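Local coordinates for protein Pre-mRNA splicing factor PRP8 (Cyanidioschyzon merolae, PDB 6NQI) that forms the RNase H-like domain of the spliceosomal core protein Prp8, which probably binds spliceosomal snRNAs and intron RNA during pre-mRNA splicing, at residues A113-A118 and A165-P170. Sequence-based numbering, arbitrary orientation.
Sequences AMPLQA and ALDRAP
Ala165 O receives two backbone donors, Ala169 N at 2.8 Å and the more distant Arg168 N at 3.3 Å, and so closes the last turn of helix 152-168, from which Asp167 meets Pro115 and Ala118 while Leu166 meets Ala118. No hydrogen bond joins the two segments; the contact is van der Waals packing. The methyl of Ala118 sits against the helix backbone at this turn, its CB 3.7 Å from Asp167 N and 4.0 Å from Leu166 CB. With CG of Asp167 anti to the backbone N (chi1 -167°), the carboxylate reaches across to the proline ring, and OD2 lies 3.3 Å from Pro115 CB. Proline and aspartate side chains meet at a slant, the aspartate CB also resting 3.7 Å from Pro115 CB.

In this RNase H-like domain, residues 113-118 lie in the loop between strand 107-108 and helix 123-130, wedged between the central sheet and helix 152-168. An inverse gamma turn is centred on Pro115, closed by a weak bond from Leu116 N to Met114 O, and Pro115 O accepts Ala118 N at 3.2 Å, with residues 116-118 in 3-10 conformation. Leu116 packs on Trp29 and Trp31 of the sheet as well as on Phe159 and Leu163 of the helix. On the helical side, Leu166 packs on Leu119 and Leu122 as well as on Ala118.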
ATOM      1  N   ALA A 113     -10.790  -4.478  -5.483  1.00 80.56           N
ATOM      2  CA  ALA A 113     -10.783  -5.913  -5.236  1.00 82.02           C
ATOM      3  C   ALA A 113      -9.645  -6.342  -4.316  1.00 80.10           C
ATOM      4  O   ALA A 113      -9.701  -7.441  -3.752  1.00 81.71           O
ATOM      5  CB  ALA A 113     -10.682  -6.666  -6.564  1.00 82.89           C
ATOM      6  N   MET A 114      -8.631  -5.491  -4.126  1.00 80.77           N
ATOM      7  CA  MET A 114      -7.481  -5.847  -3.301  1.00 80.43           C
ATOM      8  C   MET A 114      -7.485  -5.100  -1.974  1.00 79.63           C
ATOM      9  O   MET A 114      -7.302  -3.872  -1.954  1.00 78.27           O
ATOM     10  CB  MET A 114      -6.162  -5.614  -4.048  1.00 81.07           C
ATOM     11  CG  MET A 114      -6.064  -6.445  -5.346  1.00 84.03           C
ATOM     12  SD  MET A 114      -4.656  -6.132  -6.452  1.00 85.14           S
ATOM     13  CE  MET A 114      -5.159  -4.673  -7.357  1.00 81.93           C
ATOM     14  N   PRO A 115      -7.724  -5.789  -0.845  1.00 52.88           N
ATOM     15  CA  PRO A 115      -7.817  -5.113   0.467  1.00 53.45           C
ATOM     16  C   PRO A 115      -6.447  -4.815   1.055  1.00 53.05           C
ATOM     17  O   PRO A 115      -6.026  -5.358   2.078  1.00 54.95           O
ATOM     18  CB  PRO A 115      -8.595  -6.132   1.298  1.00 56.32           C
ATOM     19  CG  PRO A 115      -8.109  -7.439   0.761  1.00 56.86           C
ATOM     20  CD  PRO A 115      -8.001  -7.232  -0.737  1.00 55.16           C
ATOM     21  N   LEU A 116      -5.743  -3.908   0.377  1.00 52.47           N
ATOM     22  CA  LEU A 116      -4.434  -3.456   0.833  1.00 52.64           C
ATOM     23  C   LEU A 116      -4.546  -2.682   2.148  1.00 53.78           C
ATOM     24  O   LEU A 116      -3.642  -2.750   2.994  1.00 55.80           O
ATOM     25  CB  LEU A 116      -3.795  -2.607  -0.266  1.00 50.96           C
ATOM     26  CG  LEU A 116      -2.432  -1.991  -0.033  1.00 51.02           C
ATOM     27  CD1 LEU A 116      -1.406  -3.074   0.144  1.00 53.40           C
ATOM     28  CD2 LEU A 116      -2.074  -1.124  -1.208  1.00 49.86           C
ATOM     29  N   GLN A 117      -5.654  -1.955   2.342  1.00 57.03           N
ATOM     30  CA  GLN A 117      -5.854  -1.213   3.583  1.00 59.34           C
ATOM     31  C   GLN A 117      -5.853  -2.137   4.800  1.00 62.10           C
ATOM     32  O   GLN A 117      -5.634  -1.670   5.923  1.00 64.52           O
ATOM     33  CB  GLN A 117      -7.187  -0.462   3.570  1.00 60.18           C
ATOM     34  CG  GLN A 117      -8.353  -1.332   3.158  1.00 60.36           C
ATOM     35  CD  GLN A 117      -9.702  -0.635   3.289  1.00 62.40           C
ATOM     36  OE1 GLN A 117      -9.806   0.452   3.864  1.00 64.26           O
ATOM     37  NE2 GLN A 117     -10.749  -1.279   2.784  1.00 63.11           N
ATOM     38  N   ALA A 118      -6.122  -3.436   4.605  1.00 52.46           N
ATOM     39  CA  ALA A 118      -6.106  -4.374   5.720  1.00 55.29           C
ATOM     40  C   ALA A 118      -4.752  -4.411   6.422  1.00 57.99           C
ATOM     41  O   ALA A 118      -4.671  -4.882   7.563  1.00 61.53           O
ATOM     42  CB  ALA A 118      -6.515  -5.771   5.239  1.00 55.42           C
ATOM     43  N   ALA A 165      -6.418 -12.508   3.968  1.00 60.26           N
ATOM     44  CA  ALA A 165      -6.571 -13.130   5.279  1.00 61.35           C
ATOM     45  C   ALA A 165      -6.673 -12.075   6.378  1.00 59.70           C
ATOM     46  O   ALA A 165      -7.483 -12.207   7.309  1.00 61.63           O
ATOM     47  CB  ALA A 165      -5.407 -14.086   5.540  1.00 64.19           C
ATOM     48  N   LEU A 166      -5.896 -10.992   6.254  1.00 68.02           N
ATOM     49  CA  LEU A 166      -5.969  -9.905   7.226  1.00 65.47           C
ATOM     50  C   LEU A 166      -7.315  -9.198   7.161  1.00 61.34           C
ATOM     51  O   LEU A 166      -7.820  -8.729   8.189  1.00 59.71           O
ATOM     52  CB  LEU A 166      -4.823  -8.914   6.976  1.00 65.01           C
ATOM     53  CG  LEU A 166      -3.442  -9.409   7.397  1.00 69.03           C
ATOM     54  CD1 LEU A 166      -2.355  -8.435   7.020  1.00 69.23           C
ATOM     55  CD2 LEU A 166      -3.461  -9.593   8.895  1.00 69.26           C
ATOM     56  N   ASP A 167      -7.913  -9.141   5.965  1.00 93.12           N
ATOM     57  CA  ASP A 167      -9.217  -8.514   5.795  1.00 89.61           C
ATOM     58  C   ASP A 167     -10.375  -9.392   6.276  1.00 91.21           C
ATOM     59  O   ASP A 167     -11.440  -8.853   6.593  1.00 90.81           O
ATOM     60  CB  ASP A 167      -9.426  -8.111   4.335  1.00 87.25           C
ATOM     61  CG  ASP A 167     -10.616  -7.186   4.146  1.00 84.39           C
ATOM     62  OD1 ASP A 167     -11.002  -6.495   5.119  1.00 84.16           O
ATOM     63  OD2 ASP A 167     -11.178  -7.162   3.033  1.00 83.50           O
ATOM     64  N   ARG A 168     -10.227 -10.724   6.334  1.00107.60           N
ATOM     65  CA  ARG A 168     -11.362 -11.534   6.776  1.00109.52           C
ATOM     66  C   ARG A 168     -11.180 -12.205   8.132  1.00112.58           C
ATOM     67  O   ARG A 168     -12.171 -12.666   8.707  1.00117.59           O
ATOM     68  CB  ARG A 168     -11.654 -12.670   5.785  1.00111.45           C
ATOM     69  CG  ARG A 168     -12.225 -12.307   4.445  1.00109.79           C
ATOM     70  CD  ARG A 168     -12.539 -13.611   3.703  1.00112.92           C
ATOM     71  NE  ARG A 168     -12.505 -13.432   2.254  1.00110.26           N
ATOM     72  CZ  ARG A 168     -11.552 -13.931   1.468  1.00107.24           C
ATOM     73  NH1 ARG A 168     -10.566 -14.655   1.987  1.00106.73           N
ATOM     74  NH2 ARG A 168     -11.583 -13.704   0.162  1.00105.63           N
ATOM     75  N   ALA A 169      -9.968 -12.274   8.651  1.00 77.50           N
ATOM     76  CA  ALA A 169      -9.727 -12.873   9.957  1.00 82.68           C
ATOM     77  C   ALA A 169      -8.424 -12.327  10.521  1.00 78.23           C
ATOM     78  O   ALA A 169      -7.500 -13.110  10.777  1.00 78.60           O
ATOM     79  CB  ALA A 169      -9.681 -14.397   9.863  1.00 86.20           C
ATOM     80  N   PRO A 170      -8.302 -11.000  10.709  1.00 90.79           N
ATOM     81  CA  PRO A 170      -7.003 -10.423  11.112  1.00 84.73           C
ATOM     82  C   PRO A 170      -6.398 -11.057  12.354  1.00 88.71           C
ATOM     83  O   PRO A 170      -5.179 -11.272  12.381  1.00 86.84           O
ATOM     84  CB  PRO A 170      -7.326  -8.937  11.336  1.00 79.32           C
ATOM     85  CG  PRO A 170      -8.799  -8.848  11.406  1.00 83.74           C
ATOM     86  CD  PRO A 170      -9.352  -9.972  10.600  1.00 89.60           C
TER